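Local atomic coordinates of phospholipase C-beta (PLC-beta) (Sepia officinalis, PDB entry 3QR0), a protein that belongs to the phospholipase C-beta family and combines PH, EF-hand-like, TIM-barrel-type and C2 domains in a single chain that carries a bound calcium ion. Residues A[160-165]-A[211-216]; A[235-240]-A[255-260]; A[248-253]-A[274-279]; A[311-316]-A[734-739]; A[654-659]-A[719-724]. All blocks are in the same frame, centred on the assembly; numbering follows the deposited sequence.

Interactions 3, 2, 4 and 5, in that order, touch one another in a chain from the EF-hand-like helices into the C2 domain, while interaction 1 lies apart, its nearest atoms about 12 Å from those of interaction 3. Interactions 2 and 3 share helix 247-257 and touch, Leu238 CD1 lying 3.4 Å from Phe253 CE1. Interaction 2 meets interaction 4 where Gln258 NE2 comes 2.9 Å from Asn311 OD1, probably a hydrogen bond. Interactions 4 and 5 use neighbouring strands of one C2 sheet, with Met736 N 2.8 Å from Val719 O. The calcium ion is held elsewhere, by Asn339, Glu368, Asp370 and Glu417, none of which belongs to these segments.

Interaction 1. Residues A[160-165]-A[211-216]; sequences FRLTTV and KAFDFD
Leu162 and Thr163, near the end of helix 151-165, make a buried apolar contact with the ring of Phe213, which sits in the turn leading into helix 215-225. Both helical residues meet the rim of the ring, near its plane. Thr163 CG2 comes closest, 3.4 Å from Phe213 CD2, a snug fit for a methyl group against an aromatic edge. The Leu162 side chain runs at about a right angle to that of Phe213 and sets CD1 3.9 Å from Phe213 CZ. The contact lies in the EF-hand region, bringing the end of helix 151-165 against the turn before helix 215-225. Thr163 suits this place because its two branches do different work: with OG1 between the backbone N and the carbonyl carbon (chi1 62°), the hydroxyl bonds back to the carbonyl of Tyr159, and the methyl is left to face Phe213. Phenylalanine also serves aromatic neighbours: Trp200 stacks with its ring, and the rings of Tyr159 and Phe218 meet it. The next residue, Asp214, is the N-cap of helix 215-225, where its carboxylate caps a backbone N of the first turn and OD1 also bonds to the hydroxyl of Thr217.

Interaction 2. Residues A[235-240]-A[255-260]; sequences FKELSK and NDMQRH
Met257 stretches from helix 247-257 toward helix 230-238 and touches Leu238 and Glu237 with its terminal methyl. Its CG stands anti to the backbone N (chi1 -175°) and the next torsion is also extended, which carries the sulfur well out from the helix. Only at the CG-SD bond does the chain turn (chi3 -65°), swinging CE round to the Leu238 branch, where it lies 4.1 Å from Leu238 CD2. The two side chains meet obliquely, methyl against methyl. Leu238 keeps CG beside its own backbone N (chi1 -59°), directing the isobutyl group away from its helix and toward the methionine. Glu237, one residue earlier, is extended along its first two torsions and brings OE1 to 4.3 Å from Met257 CE; that oxygen is hydrogen-bonded to the hydroxyl of Tyr745, on which Met257 also packs. The helix carrying Leu238 ends here in a Schellman motif, with Lys240 at positive phi. Just before it, Ser239 folds its hydroxyl back, so that OG and the backbone N grip Phe235 O from opposite faces of the carbonyl plane, OG at 2.8 Å. Within this EF-hand-like region the helix-to-helix contact is therefore chiefly van der Waals: a long, flexible methionine spans the gap between backbones, while the carboxylate beside it finds its polar partner in Tyr745.

Interaction 3. Residues A[248-253]-A[274-279]; sequences VMFRDF and AQCEAL
Cys276 turns SG to the side of its own backbone N, opposite the carbonyl carbon (chi1 -72°), driving it into helix 247-257 at Arg251. Phe250 has CG anti to the backbone N (chi1 -168°), which lays its ring beside the cysteine and Leu279. The sulfur reaches the backbone, 3.6 Å from Arg251 CA. It also lies 5.4 Å from the centroid of the Phe250 ring, an oblique sulfur-aromatic contact. Cys276 CB lies 4.2 Å from Phe250 CD2, and Leu279 CB meets the ring edge at Phe250 CE2, 4.3 Å away. The segments 248-253 and 274-279, two helices of the EF-hand-like region, cross nearly at right angles (106°), with axes 9.0 Å apart. Cysteine suits the crossing point, being small enough to let the backbones come together yet polarisable enough to pack against carbon. The end of Arg251 leads away: the chain bends at CG-CD, and NE and NH2 bind one oxygen side-on, Asp252 OD2, with NH2 at 2.9 Å. NH1 forms a second salt bridge, to Asp273, the first residue of helix 273-288. Arginine thus lends its aliphatic root to the sulfur, while Asp252 and Asp273 probably offset its charge.

Interaction 4. Residues A[311-316]-A[734-739]; sequences NNLTPM and RVMPLD
Leu313 lies against Arg734 and Met736, in a buried contact joining the loop after helix 299-307 of the EF-hand-like region to strand 730-737 of the C2 domain. The apolar part belongs to the leucine. Its CD2 rests 3.8 Å above the plane of the Arg734 guanidinium, toward the rim, and its CD1 sits 4.1 Å from Met736 CG. The polar part lies at the guanidinium edge: Thr314 OG1 is in plane, 2.9 Å from Arg734 NH2, and is itself hydrogen-bonded to Asn148. Arg734 NH1 bonds to the carbonyl of Pro749. Water supplies a bridge, accepting from Arg734 NH2 at 3.1 Å and hydrogen-bonded to Asn312 OD1. That same OD1 takes Thr314 N at 2.9 Å, an Asx turn that shapes the loop. Arginine suits this interface because its flat group tolerates a hydrocarbon on its face while its edge is turned to oxygen; the carbonyl of Pro749 and the water, both neutral acceptors, probably help to make burial of the charge affordable.

Interaction 5. Residues A[654-659]-A[719-724]; sequences IKIISA and VRIIVS
Ile656 and Ile721 meet tip to tip across the interior of the C2 beta-sandwich, where strand 650-660 of one sheet faces strand 718-725 of the other. CB of Ile656 points toward the opposite sheet but is still 6.5 Å from Ile721 CD1. The CG2 branch stands anti to the backbone N and stays 6.6 Å from Ile721 CD1, whereas CG1 lies beside that N (chi1 -58°), shortening the gap to 5.5 Å between CG1 and Ile721 CD1. A further turn at CG1 (chi2 -61°) delivers CD1, which closes to 4.0 Å from Ile721 CD1. Val671, Thr689 and Tyr701 also touch this side chain, and Met736 joins Ile721 on the other sheet. Branched aliphatic residues suit this layer: branching at CB favours extended backbone, and their methyl groups fill the space between sheets whose backbones, at CA of Ile656 and Ile721, stay 9.1 Å apart. Further along strand 650-660 the alternation is interrupted at Ile657 and Ser658, which both face Phe764 in a classic beta bulge. Two residues before Ile656, the same inward side carries Ile654, whose side chain meets Val719 at a slant, with Ile654 CG1 4.1 Å from Val719 CG2.

Interaction 1. Residues A[160-165]-A[211-216]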
# COMPACT_ATOMS: atom_id res chain seq x y z
N PHE A 160 23.12 -8.95 2.85
CA PHE A 160 23.59 -8.57 1.51
C PHE A 160 24.09 -7.13 1.45
O PHE A 160 25.00 -6.83 0.67
CB PHE A 160 22.52 -8.84 0.46
CG PHE A 160 22.57 -10.23 -0.09
CD1 PHE A 160 21.87 -11.26 0.53
CD2 PHE A 160 23.36 -10.53 -1.19
CE1 PHE A 160 21.93 -12.56 0.04
CE2 PHE A 160 23.42 -11.83 -1.69
CZ PHE A 160 22.71 -12.84 -1.07
N ARG A 161 23.53 -6.25 2.27
CA ARG A 161 24.07 -4.91 2.39
C ARG A 161 25.51 -4.98 2.90
O ARG A 161 26.42 -4.37 2.33
CB ARG A 161 23.24 -4.03 3.31
CG ARG A 161 23.61 -2.57 3.17
CD ARG A 161 23.02 -1.68 4.22
NE ARG A 161 23.81 -0.45 4.36
CZ ARG A 161 23.38 0.67 4.93
NH1 ARG A 161 22.15 0.77 5.42
NH2 ARG A 161 24.20 1.71 5.00
N LEU A 162 25.71 -5.75 3.97
CA LEU A 162 27.02 -5.87 4.60
C LEU A 162 28.09 -6.50 3.69
O LEU A 162 29.25 -6.09 3.73
CB LEU A 162 26.92 -6.65 5.91
CG LEU A 162 26.19 -5.91 7.03
CD1 LEU A 162 25.96 -6.83 8.22
CD2 LEU A 162 26.96 -4.66 7.47
N THR A 163 27.69 -7.48 2.88
CA THR A 163 28.63 -8.21 2.03
C THR A 163 28.76 -7.66 0.60
O THR A 163 29.56 -8.17 -0.18
CB THR A 163 28.27 -9.71 1.96
OG1 THR A 163 26.97 -9.88 1.37
CG2 THR A 163 28.29 -10.32 3.35
N THR A 164 27.99 -6.63 0.26
CA THR A 164 28.12 -6.00 -1.06
C THR A 164 28.38 -4.50 -0.93
O THR A 164 29.42 -4.01 -1.36
CB THR A 164 26.89 -6.25 -1.96
OG1 THR A 164 25.75 -5.55 -1.44
CG2 THR A 164 26.58 -7.74 -2.03
N VAL A 165 27.45 -3.78 -0.31
CA VAL A 165 27.57 -2.32 -0.18
C VAL A 165 28.71 -1.92 0.76
O VAL A 165 29.54 -1.07 0.41
CB VAL A 165 26.28 -1.68 0.35
CG1 VAL A 165 26.44 -0.16 0.46
CG2 VAL A 165 25.10 -2.03 -0.55
N LYS A 211 34.93 -14.95 3.94
CA LYS A 211 34.91 -16.41 4.11
C LYS A 211 34.18 -16.81 5.39
O LYS A 211 33.35 -17.72 5.37
CB LYS A 211 36.34 -16.96 4.16
CG LYS A 211 37.12 -16.82 2.86
CD LYS A 211 38.62 -16.90 3.10
CE LYS A 211 39.39 -16.57 1.83
NZ LYS A 211 40.86 -16.69 2.01
N ALA A 212 34.51 -16.14 6.49
CA ALA A 212 33.92 -16.44 7.80
C ALA A 212 32.53 -15.83 7.99
O ALA A 212 31.84 -16.15 8.96
CB ALA A 212 34.85 -15.96 8.91
N PHE A 213 32.13 -14.96 7.06
CA PHE A 213 30.87 -14.21 7.17
C PHE A 213 29.78 -14.83 6.29
O PHE A 213 29.32 -14.22 5.33
CB PHE A 213 31.13 -12.75 6.80
CG PHE A 213 30.10 -11.79 7.34
CD1 PHE A 213 30.18 -11.34 8.65
CD2 PHE A 213 29.08 -11.32 6.54
CE1 PHE A 213 29.24 -10.44 9.15
CE2 PHE A 213 28.14 -10.42 7.03
CZ PHE A 213 28.23 -9.98 8.34
N ASP A 214 29.38 -16.05 6.63
CA ASP A 214 28.28 -16.74 5.94
C ASP A 214 26.94 -16.40 6.60
O ASP A 214 26.90 -16.00 7.76
CB ASP A 214 28.49 -18.26 5.96
CG ASP A 214 28.57 -18.82 7.37
OD1 ASP A 214 29.63 -18.67 8.02
OD2 ASP A 214 27.58 -19.40 7.84
N PHE A 215 25.85 -16.56 5.85
CA PHE A 215 24.52 -16.19 6.37
C PHE A 215 24.09 -16.99 7.60
O PHE A 215 23.50 -16.43 8.52
CB PHE A 215 23.44 -16.30 5.29
CG PHE A 215 22.08 -15.88 5.77
CD1 PHE A 215 21.81 -14.55 6.05
CD2 PHE A 215 21.08 -16.82 5.98
CE1 PHE A 215 20.56 -14.16 6.53
CE2 PHE A 215 19.83 -16.44 6.45
CZ PHE A 215 19.57 -15.10 6.72
N ASP A 216 24.39 -18.29 7.64
CA ASP A 216 23.95 -19.11 8.77
C ASP A 216 24.63 -18.70 10.07
O ASP A 216 24.01 -18.72 11.13
CB ASP A 216 24.14 -20.60 8.48
CG ASP A 216 23.12 -21.14 7.49
OD1 ASP A 216 22.11 -20.45 7.23
OD2 ASP A 216 23.31 -22.26 6.97

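Interaction 2. Residues A[235-240]-A[255-260]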
# COMPACT_ATOMS: atom_id res chain seq x y z
N PHE A 235 8.28 -22.79 22.89
CA PHE A 235 8.89 -24.09 22.60
C PHE A 235 8.36 -25.18 23.55
O PHE A 235 8.02 -26.28 23.10
CB PHE A 235 10.41 -23.98 22.70
CG PHE A 235 11.13 -25.22 22.28
CD1 PHE A 235 11.20 -25.57 20.94
CD2 PHE A 235 11.74 -26.04 23.22
CE1 PHE A 235 11.87 -26.72 20.54
CE2 PHE A 235 12.41 -27.19 22.83
CZ PHE A 235 12.47 -27.53 21.49
N LYS A 236 8.28 -24.86 24.84
CA LYS A 236 7.73 -25.78 25.84
C LYS A 236 6.29 -26.18 25.49
O LYS A 236 5.92 -27.35 25.58
CB LYS A 236 7.78 -25.13 27.22
CG LYS A 236 7.26 -26.01 28.37
CD LYS A 236 7.50 -25.34 29.71
CE LYS A 236 7.07 -26.23 30.87
NZ LYS A 236 5.59 -26.40 30.93
N GLU A 237 5.49 -25.19 25.10
CA GLU A 237 4.10 -25.37 24.68
C GLU A 237 3.99 -26.34 23.49
O GLU A 237 3.25 -27.32 23.56
CB GLU A 237 3.50 -24.00 24.32
CG GLU A 237 2.04 -24.00 23.83
CD GLU A 237 1.61 -22.63 23.28
OE1 GLU A 237 2.36 -22.03 22.49
OE2 GLU A 237 0.51 -22.16 23.63
N LEU A 238 4.73 -26.06 22.41
CA LEU A 238 4.62 -26.85 21.18
C LEU A 238 5.24 -28.24 21.28
O LEU A 238 4.82 -29.16 20.58
CB LEU A 238 5.23 -26.10 19.99
CG LEU A 238 4.63 -24.73 19.68
CD1 LEU A 238 5.19 -24.19 18.36
CD2 LEU A 238 3.11 -24.78 19.64
N SER A 239 6.24 -28.39 22.15
CA SER A 239 6.89 -29.68 22.37
C SER A 239 6.17 -30.53 23.42
O SER A 239 6.59 -31.66 23.70
CB SER A 239 8.34 -29.48 22.82
OG SER A 239 8.40 -28.83 24.08
N LYS A 240 5.11 -29.98 24.02
CA LYS A 240 4.37 -30.65 25.10
C LYS A 240 5.29 -30.96 26.29
O LYS A 240 5.01 -31.87 27.08
CB LYS A 240 3.70 -31.93 24.58
CG LYS A 240 2.90 -31.74 23.28
CD LYS A 240 1.43 -31.48 23.55
CE LYS A 240 0.64 -31.19 22.27
NZ LYS A 240 0.38 -29.73 22.08
N ASN A 255 -0.86 -27.44 11.18
CA ASN A 255 -2.23 -27.72 10.74
C ASN A 255 -3.32 -27.24 11.71
O ASN A 255 -4.47 -27.06 11.30
CB ASN A 255 -2.41 -29.22 10.47
CG ASN A 255 -1.65 -29.70 9.23
OD1 ASN A 255 -1.31 -28.91 8.34
ND2 ASN A 255 -1.39 -31.00 9.17
N ASP A 256 -2.98 -27.04 12.99
CA ASP A 256 -3.98 -26.66 14.01
C ASP A 256 -3.87 -25.20 14.40
O ASP A 256 -4.85 -24.46 14.32
CB ASP A 256 -3.85 -27.53 15.28
CG ASP A 256 -4.18 -29.00 15.03
OD1 ASP A 256 -5.03 -29.29 14.16
OD2 ASP A 256 -3.60 -29.88 15.72
N MET A 257 -2.69 -24.77 14.83
CA MET A 257 -2.51 -23.40 15.35
C MET A 257 -2.21 -22.37 14.26
O MET A 257 -2.72 -21.26 14.30
CB MET A 257 -1.39 -23.37 16.39
CG MET A 257 -1.24 -22.00 17.06
SD MET A 257 0.04 -21.95 18.31
CE MET A 257 -0.61 -23.08 19.54
N GLN A 258 -1.37 -22.73 13.29
CA GLN A 258 -0.96 -21.80 12.24
C GLN A 258 -1.94 -21.73 11.07
O GLN A 258 -1.72 -20.96 10.14
CB GLN A 258 0.43 -22.18 11.71
CG GLN A 258 1.51 -22.23 12.78
CD GLN A 258 1.75 -20.89 13.43
OE1 GLN A 258 1.32 -20.65 14.56
NE2 GLN A 258 2.42 -19.99 12.72
N ARG A 259 -3.01 -22.51 11.14
CA ARG A 259 -3.96 -22.65 10.03
C ARG A 259 -5.35 -22.26 10.49
O ARG A 259 -5.80 -22.70 11.55
CB ARG A 259 -3.97 -24.10 9.55
CG ARG A 259 -4.91 -24.37 8.39
CD ARG A 259 -5.10 -25.84 8.12
NE ARG A 259 -6.06 -26.05 7.04
CZ ARG A 259 -5.75 -26.20 5.75
NH1 ARG A 259 -4.49 -26.19 5.33
NH2 ARG A 259 -6.73 -26.38 4.87
N HIS A 260 -6.05 -21.46 9.68
CA HIS A 260 -7.44 -21.11 9.96
C HIS A 260 -8.27 -22.39 9.92
O HIS A 260 -8.25 -23.11 8.91
CB HIS A 260 -7.97 -20.11 8.93
CG HIS A 260 -9.21 -19.40 9.37
ND1 HIS A 260 -10.41 -20.04 9.55
CD2 HIS A 260 -9.44 -18.09 9.65
CE1 HIS A 260 -11.32 -19.17 9.94
NE2 HIS A 260 -10.76 -17.98 10.01

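Interaction 3. Residues A[248-253]-A[274-279]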
# COMPACT_ATOMS: atom_id res chain seq x y z
N VAL A 248 5.66 -35.01 14.08
CA VAL A 248 4.21 -35.06 14.29
C VAL A 248 3.72 -33.84 15.08
O VAL A 248 2.68 -33.26 14.75
CB VAL A 248 3.80 -36.36 14.98
CG1 VAL A 248 2.32 -36.36 15.33
CG2 VAL A 248 4.12 -37.55 14.08
N MET A 249 4.48 -33.43 16.09
CA MET A 249 4.16 -32.22 16.85
C MET A 249 4.21 -30.97 15.97
O MET A 249 3.38 -30.07 16.11
CB MET A 249 5.12 -32.04 18.03
CG MET A 249 4.91 -33.01 19.17
SD MET A 249 6.26 -32.87 20.37
CE MET A 249 5.95 -34.34 21.35
N PHE A 250 5.19 -30.91 15.07
CA PHE A 250 5.32 -29.78 14.17
C PHE A 250 4.16 -29.76 13.16
O PHE A 250 3.58 -28.71 12.90
CB PHE A 250 6.68 -29.81 13.45
CG PHE A 250 7.03 -28.54 12.72
CD1 PHE A 250 6.94 -27.30 13.35
CD2 PHE A 250 7.47 -28.58 11.40
CE1 PHE A 250 7.27 -26.13 12.68
CE2 PHE A 250 7.79 -27.41 10.72
CZ PHE A 250 7.69 -26.18 11.36
N ARG A 251 3.82 -30.93 12.63
CA ARG A 251 2.71 -31.07 11.70
C ARG A 251 1.40 -30.55 12.31
O ARG A 251 0.68 -29.77 11.69
CB ARG A 251 2.54 -32.53 11.31
CG ARG A 251 1.47 -32.80 10.25
CD ARG A 251 1.03 -34.23 10.31
NE ARG A 251 0.32 -34.51 11.55
CZ ARG A 251 0.03 -35.72 12.01
NH1 ARG A 251 0.37 -36.81 11.33
NH2 ARG A 251 -0.61 -35.84 13.16
N ASP A 252 1.11 -30.97 13.53
CA ASP A 252 -0.09 -30.54 14.23
C ASP A 252 -0.05 -29.05 14.54
O ASP A 252 -1.08 -28.37 14.46
CB ASP A 252 -0.31 -31.37 15.49
CG ASP A 252 -0.68 -32.82 15.18
OD1 ASP A 252 -0.68 -33.65 16.11
OD2 ASP A 252 -0.97 -33.13 14.00
N PHE A 253 1.13 -28.52 14.88
CA PHE A 253 1.30 -27.08 15.05
C PHE A 253 0.92 -26.33 13.77
O PHE A 253 0.13 -25.39 13.80
CB PHE A 253 2.75 -26.77 15.46
CG PHE A 253 3.12 -25.32 15.40
CD1 PHE A 253 2.51 -24.39 16.22
CD2 PHE A 253 4.12 -24.88 14.54
CE1 PHE A 253 2.86 -23.05 16.17
CE2 PHE A 253 4.47 -23.55 14.49
CZ PHE A 253 3.85 -22.63 15.30
N ALA A 274 5.91 -36.36 5.87
CA ALA A 274 7.08 -36.31 5.00
C ALA A 274 7.53 -34.87 4.72
O ALA A 274 8.73 -34.59 4.72
CB ALA A 274 6.81 -37.05 3.70
N GLN A 275 6.57 -33.98 4.49
CA GLN A 275 6.88 -32.56 4.28
C GLN A 275 7.47 -31.92 5.52
O GLN A 275 8.43 -31.15 5.43
CB GLN A 275 5.62 -31.79 3.87
CG GLN A 275 5.08 -32.14 2.50
CD GLN A 275 3.67 -31.61 2.28
OE1 GLN A 275 3.08 -30.98 3.16
NE2 GLN A 275 3.12 -31.87 1.09
N CYS A 276 6.90 -32.23 6.69
CA CYS A 276 7.36 -31.66 7.95
C CYS A 276 8.74 -32.17 8.37
O CYS A 276 9.56 -31.39 8.86
CB CYS A 276 6.33 -31.91 9.06
SG CYS A 276 4.85 -30.90 8.84
N GLU A 277 9.00 -33.45 8.17
CA GLU A 277 10.35 -33.99 8.38
C GLU A 277 11.36 -33.25 7.51
O GLU A 277 12.45 -32.93 7.96
CB GLU A 277 10.39 -35.49 8.07
CG GLU A 277 11.73 -36.14 8.38
CD GLU A 277 11.76 -37.62 8.03
OE1 GLU A 277 11.29 -38.43 8.85
OE2 GLU A 277 12.24 -37.96 6.93
N ALA A 278 10.97 -32.97 6.26
CA ALA A 278 11.84 -32.29 5.30
C ALA A 278 12.06 -30.83 5.69
O ALA A 278 13.18 -30.33 5.61
CB ALA A 278 11.25 -32.38 3.90
N LEU A 279 10.99 -30.14 6.11
CA LEU A 279 11.12 -28.77 6.59
C LEU A 279 12.01 -28.69 7.83
O LEU A 279 12.84 -27.78 7.95
CB LEU A 279 9.74 -28.17 6.91
CG LEU A 279 8.83 -27.87 5.72
CD1 LEU A 279 7.46 -27.42 6.21
CD2 LEU A 279 9.43 -26.83 4.79

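Interaction 4. Residues A[311-316]-A[734-739]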
# COMPACT_ATOMS: atom_id res chain seq x y z
N ASN A 311 6.49 -19.24 7.09
CA ASN A 311 5.58 -18.66 8.08
C ASN A 311 5.16 -17.22 7.78
O ASN A 311 4.65 -16.53 8.66
CB ASN A 311 6.19 -18.72 9.48
CG ASN A 311 5.14 -18.63 10.59
OD1 ASN A 311 4.10 -19.27 10.50
ND2 ASN A 311 5.40 -17.81 11.61
N ASN A 312 5.36 -16.77 6.54
CA ASN A 312 4.94 -15.43 6.12
C ASN A 312 3.45 -15.22 6.39
O ASN A 312 2.61 -16.06 6.01
CB ASN A 312 5.27 -15.20 4.63
CG ASN A 312 5.27 -13.72 4.24
OD1 ASN A 312 4.37 -12.97 4.58
ND2 ASN A 312 6.29 -13.31 3.49
N LEU A 313 3.11 -14.12 7.06
CA LEU A 313 1.72 -13.83 7.39
C LEU A 313 0.88 -13.52 6.15
O LEU A 313 -0.33 -13.74 6.15
CB LEU A 313 1.64 -12.67 8.40
CG LEU A 313 1.73 -11.24 7.85
CD1 LEU A 313 0.40 -10.78 7.26
CD2 LEU A 313 2.16 -10.29 8.95
N THR A 314 1.51 -13.03 5.09
CA THR A 314 0.80 -12.62 3.88
C THR A 314 0.26 -13.83 3.10
O THR A 314 1.04 -14.71 2.73
CB THR A 314 1.71 -11.79 2.96
OG1 THR A 314 2.21 -10.65 3.68
CG2 THR A 314 0.95 -11.32 1.72
N PRO A 315 -1.07 -13.88 2.86
CA PRO A 315 -1.65 -14.94 2.03
C PRO A 315 -1.31 -14.72 0.56
O PRO A 315 -1.82 -13.79 -0.06
CB PRO A 315 -3.16 -14.82 2.29
CG PRO A 315 -3.36 -13.43 2.79
CD PRO A 315 -2.09 -12.97 3.42
N MET A 316 -0.45 -15.58 0.03
CA MET A 316 0.10 -15.37 -1.31
C MET A 316 -0.97 -15.42 -2.40
O MET A 316 -0.88 -14.67 -3.37
CB MET A 316 1.23 -16.37 -1.59
CG MET A 316 2.49 -16.09 -0.77
SD MET A 316 3.24 -14.48 -1.17
CE MET A 316 4.12 -14.11 0.35
N ARG A 734 0.71 -2.29 10.39
CA ARG A 734 0.42 -3.35 9.43
C ARG A 734 -1.08 -3.62 9.39
O ARG A 734 -1.69 -3.83 10.44
CB ARG A 734 1.19 -4.62 9.80
CG ARG A 734 1.14 -5.72 8.73
CD ARG A 734 1.87 -5.31 7.46
NE ARG A 734 1.78 -6.37 6.45
CZ ARG A 734 2.70 -7.31 6.23
NH1 ARG A 734 3.83 -7.34 6.94
NH2 ARG A 734 2.48 -8.21 5.29
N VAL A 735 -1.65 -3.59 8.19
CA VAL A 735 -3.06 -3.88 7.97
C VAL A 735 -3.21 -5.32 7.49
O VAL A 735 -2.54 -5.73 6.54
CB VAL A 735 -3.67 -2.90 6.94
CG1 VAL A 735 -5.10 -3.30 6.58
CG2 VAL A 735 -3.65 -1.48 7.48
N MET A 736 -4.07 -6.08 8.16
CA MET A 736 -4.30 -7.48 7.84
C MET A 736 -5.80 -7.71 7.60
O MET A 736 -6.56 -7.80 8.56
CB MET A 736 -3.81 -8.36 8.98
CG MET A 736 -2.29 -8.36 9.15
SD MET A 736 -1.77 -9.24 10.64
CE MET A 736 -2.22 -8.05 11.89
N PRO A 737 -6.23 -7.78 6.33
CA PRO A 737 -7.64 -8.07 6.05
C PRO A 737 -8.02 -9.44 6.61
O PRO A 737 -7.22 -10.37 6.54
CB PRO A 737 -7.69 -8.08 4.52
CG PRO A 737 -6.51 -7.26 4.10
CD PRO A 737 -5.46 -7.58 5.09
N LEU A 738 -9.22 -9.55 7.19
CA LEU A 738 -9.65 -10.81 7.80
C LEU A 738 -9.96 -11.87 6.76
O LEU A 738 -9.94 -13.06 7.06
CB LEU A 738 -10.86 -10.61 8.71
CG LEU A 738 -10.75 -9.62 9.87
CD1 LEU A 738 -11.90 -9.84 10.84
CD2 LEU A 738 -9.40 -9.71 10.58
N ASP A 739 -10.28 -11.44 5.54
CA ASP A 739 -10.36 -12.34 4.39
C ASP A 739 -8.94 -12.87 4.12
O ASP A 739 -8.09 -12.15 3.60
CB ASP A 739 -10.91 -11.59 3.17
CG ASP A 739 -11.05 -12.47 1.93
OD1 ASP A 739 -11.24 -11.90 0.82
OD2 ASP A 739 -10.96 -13.71 2.03
O HOH W 1 4.71 -10.36 5.62

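Interaction 5. Residues A[654-659]-A[719-724]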
# COMPACT_ATOMS: atom_id res chain seq x y z
N ILE A 654 -5.84 -11.08 19.30
CA ILE A 654 -4.49 -10.65 18.96
C ILE A 654 -3.72 -10.44 20.26
O ILE A 654 -4.06 -9.56 21.05
CB ILE A 654 -4.49 -9.33 18.15
CG1 ILE A 654 -5.40 -9.43 16.92
CG2 ILE A 654 -3.06 -8.96 17.74
CD1 ILE A 654 -4.92 -10.38 15.86
N LYS A 655 -2.71 -11.27 20.48
CA LYS A 655 -1.80 -11.11 21.60
C LYS A 655 -0.50 -10.50 21.09
O LYS A 655 0.20 -11.12 20.29
CB LYS A 655 -1.53 -12.46 22.26
CG LYS A 655 -0.66 -12.39 23.50
CD LYS A 655 -0.31 -13.77 24.02
CE LYS A 655 0.63 -13.69 25.22
NZ LYS A 655 0.07 -12.84 26.32
N ILE A 656 -0.18 -9.29 21.56
CA ILE A 656 1.08 -8.63 21.22
C ILE A 656 2.16 -9.12 22.19
O ILE A 656 2.08 -8.86 23.39
CB ILE A 656 0.96 -7.09 21.29
CG1 ILE A 656 -0.14 -6.58 20.36
CG2 ILE A 656 2.30 -6.42 20.95
CD1 ILE A 656 0.08 -6.90 18.88
N ILE A 657 3.15 -9.82 21.66
CA ILE A 657 4.16 -10.48 22.49
C ILE A 657 5.43 -9.64 22.59
O ILE A 657 5.87 -9.31 23.70
CB ILE A 657 4.50 -11.89 21.95
CG1 ILE A 657 3.26 -12.79 22.01
CG2 ILE A 657 5.62 -12.53 22.74
CD1 ILE A 657 3.40 -14.07 21.23
N SER A 658 5.99 -9.28 21.45
CA SER A 658 7.24 -8.53 21.42
C SER A 658 7.40 -7.77 20.11
O SER A 658 6.57 -7.88 19.21
CB SER A 658 8.42 -9.47 21.62
OG SER A 658 8.56 -10.36 20.53
N ALA A 659 8.47 -6.99 20.01
CA ALA A 659 8.85 -6.32 18.77
C ALA A 659 10.35 -6.35 18.61
O ALA A 659 11.09 -6.48 19.58
CB ALA A 659 8.33 -4.89 18.75
N VAL A 719 -7.95 -5.98 10.50
CA VAL A 719 -7.32 -5.75 11.78
C VAL A 719 -6.01 -5.03 11.52
O VAL A 719 -5.35 -5.26 10.48
CB VAL A 719 -7.12 -7.07 12.58
CG1 VAL A 719 -6.15 -8.02 11.87
CG2 VAL A 719 -6.64 -6.77 13.99
N ARG A 720 -5.65 -4.12 12.42
CA ARG A 720 -4.50 -3.26 12.22
C ARG A 720 -3.66 -3.16 13.48
O ARG A 720 -4.18 -2.86 14.55
CB ARG A 720 -4.95 -1.87 11.80
CG ARG A 720 -3.82 -0.94 11.45
CD ARG A 720 -4.33 0.36 10.89
NE ARG A 720 -3.24 1.32 10.71
CZ ARG A 720 -3.25 2.58 11.14
NH1 ARG A 720 -4.28 3.09 11.79
NH2 ARG A 720 -2.19 3.34 10.91
N ILE A 721 -2.36 -3.40 13.33
CA ILE A 721 -1.38 -3.21 14.40
C ILE A 721 -0.67 -1.87 14.18
O ILE A 721 -0.15 -1.62 13.09
CB ILE A 721 -0.34 -4.36 14.43
CG1 ILE A 721 -1.01 -5.67 14.87
CG2 ILE A 721 0.82 -4.02 15.37
CD1 ILE A 721 -0.06 -6.89 14.84
N ILE A 722 -0.64 -1.02 15.21
CA ILE A 722 0.04 0.27 15.14
C ILE A 722 1.06 0.36 16.27
O ILE A 722 0.72 0.15 17.43
CB ILE A 722 -0.94 1.47 15.24
CG1 ILE A 722 -2.11 1.33 14.26
CG2 ILE A 722 -0.18 2.78 14.96
CD1 ILE A 722 -3.33 0.63 14.84
N VAL A 723 2.30 0.67 15.93
CA VAL A 723 3.34 0.84 16.93
C VAL A 723 3.72 2.32 17.02
O VAL A 723 3.95 2.96 15.99
CB VAL A 723 4.59 0.00 16.63
CG1 VAL A 723 5.60 0.12 17.77
CG2 VAL A 723 4.23 -1.47 16.38
N SER A 724 3.77 2.83 18.25
CA SER A 724 4.08 4.24 18.50
C SER A 724 5.12 4.40 19.60
O SER A 724 5.26 3.53 20.46
CB SER A 724 2.81 4.98 18.91
OG SER A 724 1.80 4.88 17.92